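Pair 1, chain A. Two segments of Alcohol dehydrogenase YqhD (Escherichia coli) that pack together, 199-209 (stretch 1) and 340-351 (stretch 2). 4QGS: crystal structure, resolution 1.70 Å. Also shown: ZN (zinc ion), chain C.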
# COMPACT_ATOMS: atom_id res chain seq x y z
N VAL A 199 5.79 -8.78 8.22
CA VAL A 199 4.42 -9.06 8.66
C VAL A 199 3.91 -7.91 9.52
O VAL A 199 2.80 -7.39 9.31
CB VAL A 199 4.33 -10.39 9.45
CG1 VAL A 199 2.93 -10.56 10.06
CG2 VAL A 199 4.64 -11.56 8.54
N ALA A 200 4.74 -7.49 10.47
CA ALA A 200 4.35 -6.36 11.33
C ALA A 200 4.17 -5.08 10.52
O ALA A 200 3.18 -4.35 10.71
CB ALA A 200 5.39 -6.15 12.43
N ASN A 201 5.11 -4.79 9.62
CA ASN A 201 4.98 -3.59 8.79
C ASN A 201 3.69 -3.60 7.97
O ASN A 201 3.04 -2.55 7.81
CB ASN A 201 6.15 -3.44 7.83
CG ASN A 201 7.44 -3.02 8.52
OD1 ASN A 201 7.43 -2.60 9.68
ND2 ASN A 201 8.55 -3.12 7.80
N GLY A 202 3.33 -4.76 7.44
CA GLY A 202 2.11 -4.88 6.65
C GLY A 202 0.88 -4.58 7.48
O GLY A 202 -0.06 -3.91 7.00
N VAL A 203 0.87 -5.07 8.71
CA VAL A 203 -0.26 -4.82 9.60
C VAL A 203 -0.37 -3.33 9.92
O VAL A 203 -1.45 -2.74 9.85
CB VAL A 203 -0.14 -5.65 10.90
CG1 VAL A 203 -1.15 -5.16 11.94
CG2 VAL A 203 -0.36 -7.12 10.58
N VAL A 204 0.76 -2.70 10.25
CA VAL A 204 0.75 -1.27 10.55
C VAL A 204 0.31 -0.44 9.34
O VAL A 204 -0.51 0.47 9.45
CB VAL A 204 2.13 -0.80 11.03
CG1 VAL A 204 2.16 0.73 11.12
CG2 VAL A 204 2.44 -1.41 12.38
N ASP A 205 0.84 -0.78 8.16
CA ASP A 205 0.53 -0.00 6.96
C ASP A 205 -0.96 -0.12 6.62
O ASP A 205 -1.63 0.89 6.34
CB ASP A 205 1.39 -0.47 5.79
CG ASP A 205 1.24 0.41 4.54
OD1 ASP A 205 1.15 1.67 4.64
OD2 ASP A 205 1.21 -0.19 3.45
N ALA A 206 -1.49 -1.34 6.70
CA ALA A 206 -2.94 -1.52 6.48
C ALA A 206 -3.77 -0.71 7.49
O ALA A 206 -4.77 -0.07 7.13
CB ALA A 206 -3.31 -3.00 6.55
N PHE A 207 -3.35 -0.73 8.75
CA PHE A 207 -4.05 -0.04 9.82
C PHE A 207 -4.07 1.46 9.52
O PHE A 207 -5.12 2.12 9.61
CB PHE A 207 -3.36 -0.32 11.17
CG PHE A 207 -4.13 0.14 12.39
CD1 PHE A 207 -4.87 -0.76 13.14
CD2 PHE A 207 -4.09 1.47 12.79
CE1 PHE A 207 -5.56 -0.35 14.28
CE2 PHE A 207 -4.79 1.89 13.93
CZ PHE A 207 -5.52 0.99 14.67
N VAL A 208 -2.92 1.98 9.13
CA VAL A 208 -2.81 3.41 8.88
C VAL A 208 -3.53 3.81 7.60
O VAL A 208 -4.21 4.84 7.59
CB VAL A 208 -1.34 3.85 8.84
CG1 VAL A 208 -1.25 5.33 8.46
CG2 VAL A 208 -0.70 3.60 10.20
N HIS A 209 -3.45 3.00 6.54
CA HIS A 209 -4.24 3.32 5.33
C HIS A 209 -5.72 3.45 5.69
O HIS A 209 -6.41 4.32 5.14
CB HIS A 209 -4.04 2.27 4.23
CG HIS A 209 -2.81 2.50 3.41
ND1 HIS A 209 -2.85 2.84 2.08
CD2 HIS A 209 -1.49 2.45 3.75
CE1 HIS A 209 -1.62 2.97 1.62
NE2 HIS A 209 -0.78 2.75 2.61
N ALA A 340 -3.50 3.58 23.17
CA ALA A 340 -3.78 2.20 22.76
C ALA A 340 -3.22 1.92 21.37
O ALA A 340 -2.74 0.82 21.09
CB ALA A 340 -5.29 1.90 22.80
N THR A 341 -3.30 2.92 20.49
CA THR A 341 -2.80 2.79 19.12
C THR A 341 -1.27 2.70 19.13
O THR A 341 -0.68 1.83 18.48
CB THR A 341 -3.26 3.97 18.25
OG1 THR A 341 -4.69 4.08 18.32
CG2 THR A 341 -2.86 3.77 16.79
N ARG A 342 -0.64 3.59 19.88
CA ARG A 342 0.80 3.55 20.05
C ARG A 342 1.23 2.19 20.59
O ARG A 342 2.13 1.55 20.05
CB ARG A 342 1.26 4.67 20.99
CG ARG A 342 2.75 4.90 20.97
CD ARG A 342 3.15 5.99 21.97
NE ARG A 342 2.75 7.36 21.59
CZ ARG A 342 3.39 8.10 20.68
NH1 ARG A 342 3.00 9.33 20.43
NH2 ARG A 342 4.41 7.59 20.00
N ASN A 343 0.57 1.74 21.64
CA ASN A 343 0.90 0.45 22.24
C ASN A 343 0.73 -0.71 21.26
O ASN A 343 1.55 -1.63 21.23
CB ASN A 343 0.07 0.21 23.49
CG ASN A 343 0.39 -1.13 24.13
OD1 ASN A 343 1.46 -1.30 24.73
ND2 ASN A 343 -0.52 -2.08 24.01
N PHE A 344 -0.33 -0.66 20.45
CA PHE A 344 -0.57 -1.70 19.45
C PHE A 344 0.63 -1.80 18.49
O PHE A 344 1.15 -2.89 18.24
CB PHE A 344 -1.88 -1.41 18.70
CG PHE A 344 -2.16 -2.36 17.56
CD1 PHE A 344 -2.38 -3.71 17.80
CD2 PHE A 344 -2.23 -1.89 16.25
CE1 PHE A 344 -2.65 -4.58 16.75
CE2 PHE A 344 -2.49 -2.77 15.20
CZ PHE A 344 -2.69 -4.11 15.46
N PHE A 345 1.08 -0.66 17.98
CA PHE A 345 2.24 -0.62 17.08
C PHE A 345 3.49 -1.16 17.78
O PHE A 345 4.22 -2.01 17.23
CB PHE A 345 2.50 0.80 16.58
CG PHE A 345 1.41 1.36 15.69
CD1 PHE A 345 0.45 0.54 15.13
CD2 PHE A 345 1.39 2.71 15.40
CE1 PHE A 345 -0.55 1.07 14.30
CE2 PHE A 345 0.40 3.26 14.59
CZ PHE A 345 -0.57 2.43 14.04
N GLU A 346 3.74 -0.70 19.00
CA GLU A 346 4.93 -1.14 19.72
C GLU A 346 4.93 -2.64 19.99
O GLU A 346 5.98 -3.29 19.87
CB GLU A 346 5.08 -0.35 21.01
CG GLU A 346 5.07 1.13 20.70
CD GLU A 346 5.79 2.00 21.68
OE1 GLU A 346 6.83 2.58 21.27
OE2 GLU A 346 5.29 2.13 22.82
N GLN A 347 3.77 -3.20 20.33
CA GLN A 347 3.68 -4.64 20.61
C GLN A 347 3.83 -5.49 19.35
O GLN A 347 4.18 -6.67 19.43
CB GLN A 347 2.37 -4.98 21.31
CG GLN A 347 2.23 -4.38 22.71
CD GLN A 347 3.39 -4.69 23.63
OE1 GLN A 347 4.00 -5.77 23.56
NE2 GLN A 347 3.72 -3.75 24.51
N LEU A 348 3.58 -4.89 18.18
CA LEU A 348 3.89 -5.54 16.91
C LEU A 348 5.39 -5.50 16.61
O LEU A 348 5.84 -6.10 15.63
CB LEU A 348 3.13 -4.88 15.76
CG LEU A 348 1.62 -5.08 15.73
CD1 LEU A 348 1.03 -4.19 14.63
CD2 LEU A 348 1.24 -6.55 15.50
N GLY A 349 6.15 -4.78 17.42
CA GLY A 349 7.58 -4.64 17.20
C GLY A 349 7.95 -3.44 16.35
O GLY A 349 9.05 -3.38 15.80
N VAL A 350 7.04 -2.47 16.25
CA VAL A 350 7.27 -1.26 15.46
C VAL A 350 7.26 -0.02 16.35
O VAL A 350 6.21 0.53 16.65
CB VAL A 350 6.20 -1.07 14.35
CG1 VAL A 350 6.63 0.04 13.39
CG2 VAL A 350 5.96 -2.39 13.59
N PRO A 351 8.45 0.42 16.79
CA PRO A 351 8.60 1.56 17.70
C PRO A 351 8.03 2.87 17.16
O PRO A 351 8.03 3.09 15.95
CB PRO A 351 10.12 1.67 17.88
CG PRO A 351 10.63 0.32 17.61
CD PRO A 351 9.74 -0.25 16.53
ZN ZN C . 1.23 3.07 3.03
O HOH W 1 1.50 3.85 1.11
O HOH W 2 1.61 1.38 1.76

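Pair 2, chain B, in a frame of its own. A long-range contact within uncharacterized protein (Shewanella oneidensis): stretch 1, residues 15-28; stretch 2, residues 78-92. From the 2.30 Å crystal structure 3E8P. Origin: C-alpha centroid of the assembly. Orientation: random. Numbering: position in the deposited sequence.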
# COMPACT_ATOMS: atom_id res chain seq x y z
N ILE B 15 15.36 -11.14 30.72
CA ILE B 15 15.65 -9.89 30.02
C ILE B 15 14.52 -9.50 29.07
O ILE B 15 14.00 -8.38 29.12
CB ILE B 15 16.97 -9.98 29.21
CG1 ILE B 15 18.14 -10.28 30.14
CG2 ILE B 15 17.22 -8.68 28.46
CD1 ILE B 15 18.24 -11.73 30.56
N GLN B 16 14.14 -10.43 28.20
CA GLN B 16 13.07 -10.20 27.23
C GLN B 16 11.79 -9.71 27.90
O GLN B 16 11.22 -8.70 27.51
CB GLN B 16 12.79 -11.49 26.45
CG GLN B 16 13.99 -12.02 25.69
CD GLN B 16 13.69 -13.32 24.98
OE1 GLN B 16 13.15 -14.25 25.58
NE2 GLN B 16 14.04 -13.40 23.70
N ALA B 17 11.34 -10.45 28.91
CA ALA B 17 10.12 -10.12 29.63
C ALA B 17 10.23 -8.80 30.37
O ALA B 17 9.23 -8.12 30.61
CB ALA B 17 9.77 -11.23 30.62
N GLU B 18 11.45 -8.43 30.74
CA GLU B 18 11.66 -7.18 31.46
C GLU B 18 11.50 -5.98 30.53
O GLU B 18 10.79 -5.03 30.87
CB GLU B 18 13.05 -7.17 32.11
CG GLU B 18 13.04 -6.83 33.60
CD GLU B 18 12.49 -5.44 33.89
OE1 GLU B 18 13.14 -4.45 33.49
OE2 GLU B 18 11.42 -5.34 34.53
N VAL B 19 12.15 -6.02 29.37
CA VAL B 19 12.06 -4.92 28.42
C VAL B 19 10.63 -4.78 27.90
O VAL B 19 10.15 -3.67 27.69
CB VAL B 19 13.02 -5.10 27.22
CG1 VAL B 19 14.45 -5.23 27.73
CG2 VAL B 19 12.63 -6.31 26.39
N LEU B 20 9.96 -5.91 27.72
CA LEU B 20 8.58 -5.91 27.24
C LEU B 20 7.67 -5.22 28.24
O LEU B 20 6.86 -4.38 27.87
CB LEU B 20 8.09 -7.34 26.99
CG LEU B 20 8.74 -8.10 25.83
CD1 LEU B 20 8.41 -9.58 25.96
CD2 LEU B 20 8.25 -7.54 24.51
N LYS B 21 7.81 -5.58 29.52
CA LYS B 21 6.98 -4.97 30.55
C LYS B 21 7.24 -3.47 30.60
O LYS B 21 6.33 -2.67 30.82
CB LYS B 21 7.27 -5.61 31.92
CG LYS B 21 6.31 -5.15 33.02
CD LYS B 21 6.61 -5.81 34.37
CE LYS B 21 6.29 -7.30 34.37
NZ LYS B 21 6.47 -7.90 35.73
N ARG B 22 8.50 -3.10 30.40
CA ARG B 22 8.89 -1.69 30.41
C ARG B 22 8.27 -0.98 29.21
O ARG B 22 7.70 0.10 29.34
CB ARG B 22 10.42 -1.58 30.36
CG ARG B 22 10.96 -0.16 30.13
CD ARG B 22 10.86 0.71 31.37
NE ARG B 22 10.92 2.14 31.05
CZ ARG B 22 11.94 2.74 30.46
NH1 ARG B 22 13.02 2.04 30.12
NH2 ARG B 22 11.89 4.04 30.19
N VAL B 23 8.38 -1.60 28.03
CA VAL B 23 7.82 -1.02 26.82
C VAL B 23 6.30 -0.88 26.89
O VAL B 23 5.75 0.12 26.45
CB VAL B 23 8.18 -1.87 25.58
CG1 VAL B 23 7.53 -1.28 24.34
CG2 VAL B 23 9.68 -1.94 25.41
N ALA B 24 5.64 -1.89 27.46
CA ALA B 24 4.19 -1.86 27.60
C ALA B 24 3.75 -0.68 28.47
O ALA B 24 2.75 -0.03 28.19
CB ALA B 24 3.70 -3.18 28.22
N GLU B 25 4.53 -0.41 29.51
CA GLU B 25 4.25 0.68 30.44
C GLU B 25 4.35 2.05 29.76
O GLU B 25 3.50 2.91 29.96
CB GLU B 25 5.24 0.64 31.61
CG GLU B 25 4.59 0.71 33.00
CD GLU B 25 3.89 2.04 33.28
OE1 GLU B 25 2.77 2.26 32.77
OE2 GLU B 25 4.47 2.87 34.03
N VAL B 26 5.40 2.24 28.97
CA VAL B 26 5.58 3.50 28.27
C VAL B 26 4.42 3.80 27.33
O VAL B 26 3.86 4.89 27.34
CB VAL B 26 6.90 3.53 27.46
CG1 VAL B 26 7.06 4.88 26.78
CG2 VAL B 26 8.09 3.26 28.37
N PHE B 27 4.04 2.82 26.51
CA PHE B 27 2.95 3.01 25.56
C PHE B 27 1.58 3.16 26.21
O PHE B 27 0.72 3.86 25.67
CB PHE B 27 2.89 1.85 24.56
CG PHE B 27 3.89 1.97 23.44
CD1 PHE B 27 5.26 1.92 23.70
CD2 PHE B 27 3.46 2.12 22.12
CE1 PHE B 27 6.19 2.02 22.66
CE2 PHE B 27 4.38 2.21 21.08
CZ PHE B 27 5.74 2.16 21.35
N ASP B 28 1.38 2.53 27.36
CA ASP B 28 0.09 2.61 28.04
C ASP B 28 -0.16 3.87 28.86
O ASP B 28 -1.31 4.29 29.02
CB ASP B 28 -0.12 1.38 28.93
CG ASP B 28 -1.53 1.32 29.52
OD1 ASP B 28 -2.48 1.05 28.76
OD2 ASP B 28 -1.68 1.54 30.74
N ASP B 78 -1.42 0.95 13.56
CA ASP B 78 0.01 1.30 13.49
C ASP B 78 0.74 0.94 14.79
O ASP B 78 1.84 0.39 14.76
CB ASP B 78 0.21 2.79 13.21
CG ASP B 78 1.67 3.14 12.92
OD1 ASP B 78 2.06 4.31 13.10
OD2 ASP B 78 2.43 2.24 12.49
N VAL B 79 0.11 1.26 15.92
CA VAL B 79 0.67 0.96 17.23
C VAL B 79 0.77 -0.55 17.45
O VAL B 79 1.77 -1.04 17.98
CB VAL B 79 -0.19 1.59 18.34
CG1 VAL B 79 0.36 1.19 19.71
CG2 VAL B 79 -0.22 3.11 18.18
N VAL B 80 -0.27 -1.28 17.05
CA VAL B 80 -0.25 -2.74 17.18
C VAL B 80 0.93 -3.25 16.35
O VAL B 80 1.69 -4.10 16.79
CB VAL B 80 -1.54 -3.39 16.62
CG1 VAL B 80 -1.30 -4.87 16.36
CG2 VAL B 80 -2.69 -3.22 17.60
N GLY B 81 1.07 -2.71 15.14
CA GLY B 81 2.14 -3.14 14.26
C GLY B 81 3.54 -2.88 14.80
O GLY B 81 4.43 -3.72 14.67
N GLY B 82 3.73 -1.72 15.42
CA GLY B 82 5.03 -1.38 15.98
C GLY B 82 5.41 -2.30 17.12
O GLY B 82 6.52 -2.81 17.17
N LEU B 83 4.48 -2.51 18.05
CA LEU B 83 4.72 -3.38 19.19
C LEU B 83 4.91 -4.84 18.75
O LEU B 83 5.70 -5.58 19.35
CB LEU B 83 3.56 -3.25 20.19
CG LEU B 83 3.52 -1.89 20.90
CD1 LEU B 83 2.19 -1.69 21.64
CD2 LEU B 83 4.69 -1.82 21.87
N THR B 84 4.19 -5.24 17.70
CA THR B 84 4.29 -6.60 17.17
C THR B 84 5.69 -6.77 16.58
O THR B 84 6.35 -7.78 16.78
CB THR B 84 3.25 -6.85 16.03
OG1 THR B 84 1.91 -6.70 16.54
CG2 THR B 84 3.45 -8.25 15.41
N ALA B 85 6.13 -5.75 15.86
CA ALA B 85 7.44 -5.77 15.25
C ALA B 85 8.54 -5.86 16.31
O ALA B 85 9.46 -6.66 16.18
CB ALA B 85 7.64 -4.52 14.39
N PHE B 86 8.42 -5.05 17.36
CA PHE B 86 9.42 -5.04 18.43
C PHE B 86 9.46 -6.36 19.21
O PHE B 86 10.53 -6.82 19.60
CB PHE B 86 9.16 -3.87 19.40
CG PHE B 86 10.29 -3.60 20.35
CD1 PHE B 86 11.51 -3.11 19.89
CD2 PHE B 86 10.15 -3.86 21.71
CE1 PHE B 86 12.58 -2.87 20.77
CE2 PHE B 86 11.22 -3.64 22.60
CZ PHE B 86 12.43 -3.14 22.12
N ALA B 87 8.30 -6.97 19.43
CA ALA B 87 8.25 -8.24 20.14
C ALA B 87 8.94 -9.32 19.31
O ALA B 87 9.66 -10.17 19.84
CB ALA B 87 6.81 -8.63 20.42
N GLY B 88 8.73 -9.28 17.99
CA GLY B 88 9.35 -10.25 17.11
C GLY B 88 10.87 -10.10 17.09
O GLY B 88 11.61 -11.06 16.84
N LEU B 89 11.33 -8.88 17.36
CA LEU B 89 12.76 -8.60 17.39
C LEU B 89 13.32 -9.14 18.71
O LEU B 89 14.34 -9.81 18.72
CB LEU B 89 13.02 -7.09 17.29
CG LEU B 89 14.46 -6.66 17.62
CD1 LEU B 89 15.42 -7.29 16.63
CD2 LEU B 89 14.56 -5.15 17.59
N VAL B 90 12.62 -8.84 19.80
CA VAL B 90 13.03 -9.30 21.13
C VAL B 90 13.13 -10.83 21.22
O VAL B 90 14.01 -11.36 21.89
CB VAL B 90 12.04 -8.81 22.21
CG1 VAL B 90 12.36 -9.47 23.54
CG2 VAL B 90 12.12 -7.31 22.35
N ALA B 91 12.22 -11.53 20.56
CA ALA B 91 12.20 -12.98 20.60
C ALA B 91 13.15 -13.65 19.62
O ALA B 91 13.32 -14.86 19.65
CB ALA B 91 10.78 -13.49 20.37
N SER B 92 13.79 -12.86 18.75
CA SER B 92 14.70 -13.43 17.76
C SER B 92 16.10 -13.76 18.27
O SER B 92 16.87 -14.43 17.57
CB SER B 92 14.81 -12.50 16.55
OG SER B 92 15.44 -11.28 16.90

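The sharpest difference lies at one matched position, Ala A200 in pair 1 and Gln B16 in pair 2. In pair 2 a hydrogen bond crosses the interface: Gln B16 NE2 donates to Val B90 O at 2.7 Å, with an N-H...O angle of 136°. Pair 1 has no hydrogen bond between its stretches. There a methyl group takes the place of the amide side chain, and Ala A200 CB lies 3.2 Å from Leu A348 O, the carbonyl of the residue that matches Val B90. The backbones are also slightly closer here: Ala A200 CA to Leu A348 CA is 5.7 Å, Gln B16 CA to Val B90 CA 6.2 Å.

The scaffold is otherwise shared. Over 14 central residues the N, CA and C atoms superpose with an RMSD of 0.5 Å. Each pair sets two helices nearly antiparallel, at 156° in pair 1 and 163° in pair 2, with axes approaching to 10.5 and 10.8 Å. Buried areas are also similar, 470 and 446 Å².

Phe A344 and Phe B86 are the best conserved solution: their side-chain centres fall 0.5 Å apart, and both have chi1 in t. Their closest partners occupy matched positions but differ in size. In pair 1, Phe A207 CD1 meets Phe A344 CE2 at 3.7 Å, the rings oblique with planes at 40°. In pair 2, the matching Val B23 brings CG2 to 3.6 Å from Phe B86 CE2, so a branched aliphatic side chain makes an equally close contact.

The next position trades bulk across the interface. Phe A345 matches Ala B87. The Phe A345 ring directs its edge toward the face of Phe A207, with planes at 87°, and receives Val A204 CG1 over its own face, 4.3 Å from the ring centroid. Where pair 2 has only a methyl, Leu B20, the match of Val A204, reaches across, its CD2 4.4 Å from Ala B87 CA.

Pair 2 places its aromatic face contact elsewhere: Leu B83 CD2 sits 3.9 Å from the centroid of the Phe B27 ring, only 2° off its normal. Phe B27 has no counterpart in the superposition. Leu B83 matches Thr A341, whose CG2 instead lies 3.9 Å from Phe A207 CE2.

Beyond the matched Leu A348 and Val B90, pair 1 turns at Gly A349, whose positive phi (91°) belongs to a Schellman motif. Val A350 follows and points toward stretch 1, its CG2 3.8 Å from Val A204 CG2. Ala B91, which matches Gly A349, has a negative phi of -84°.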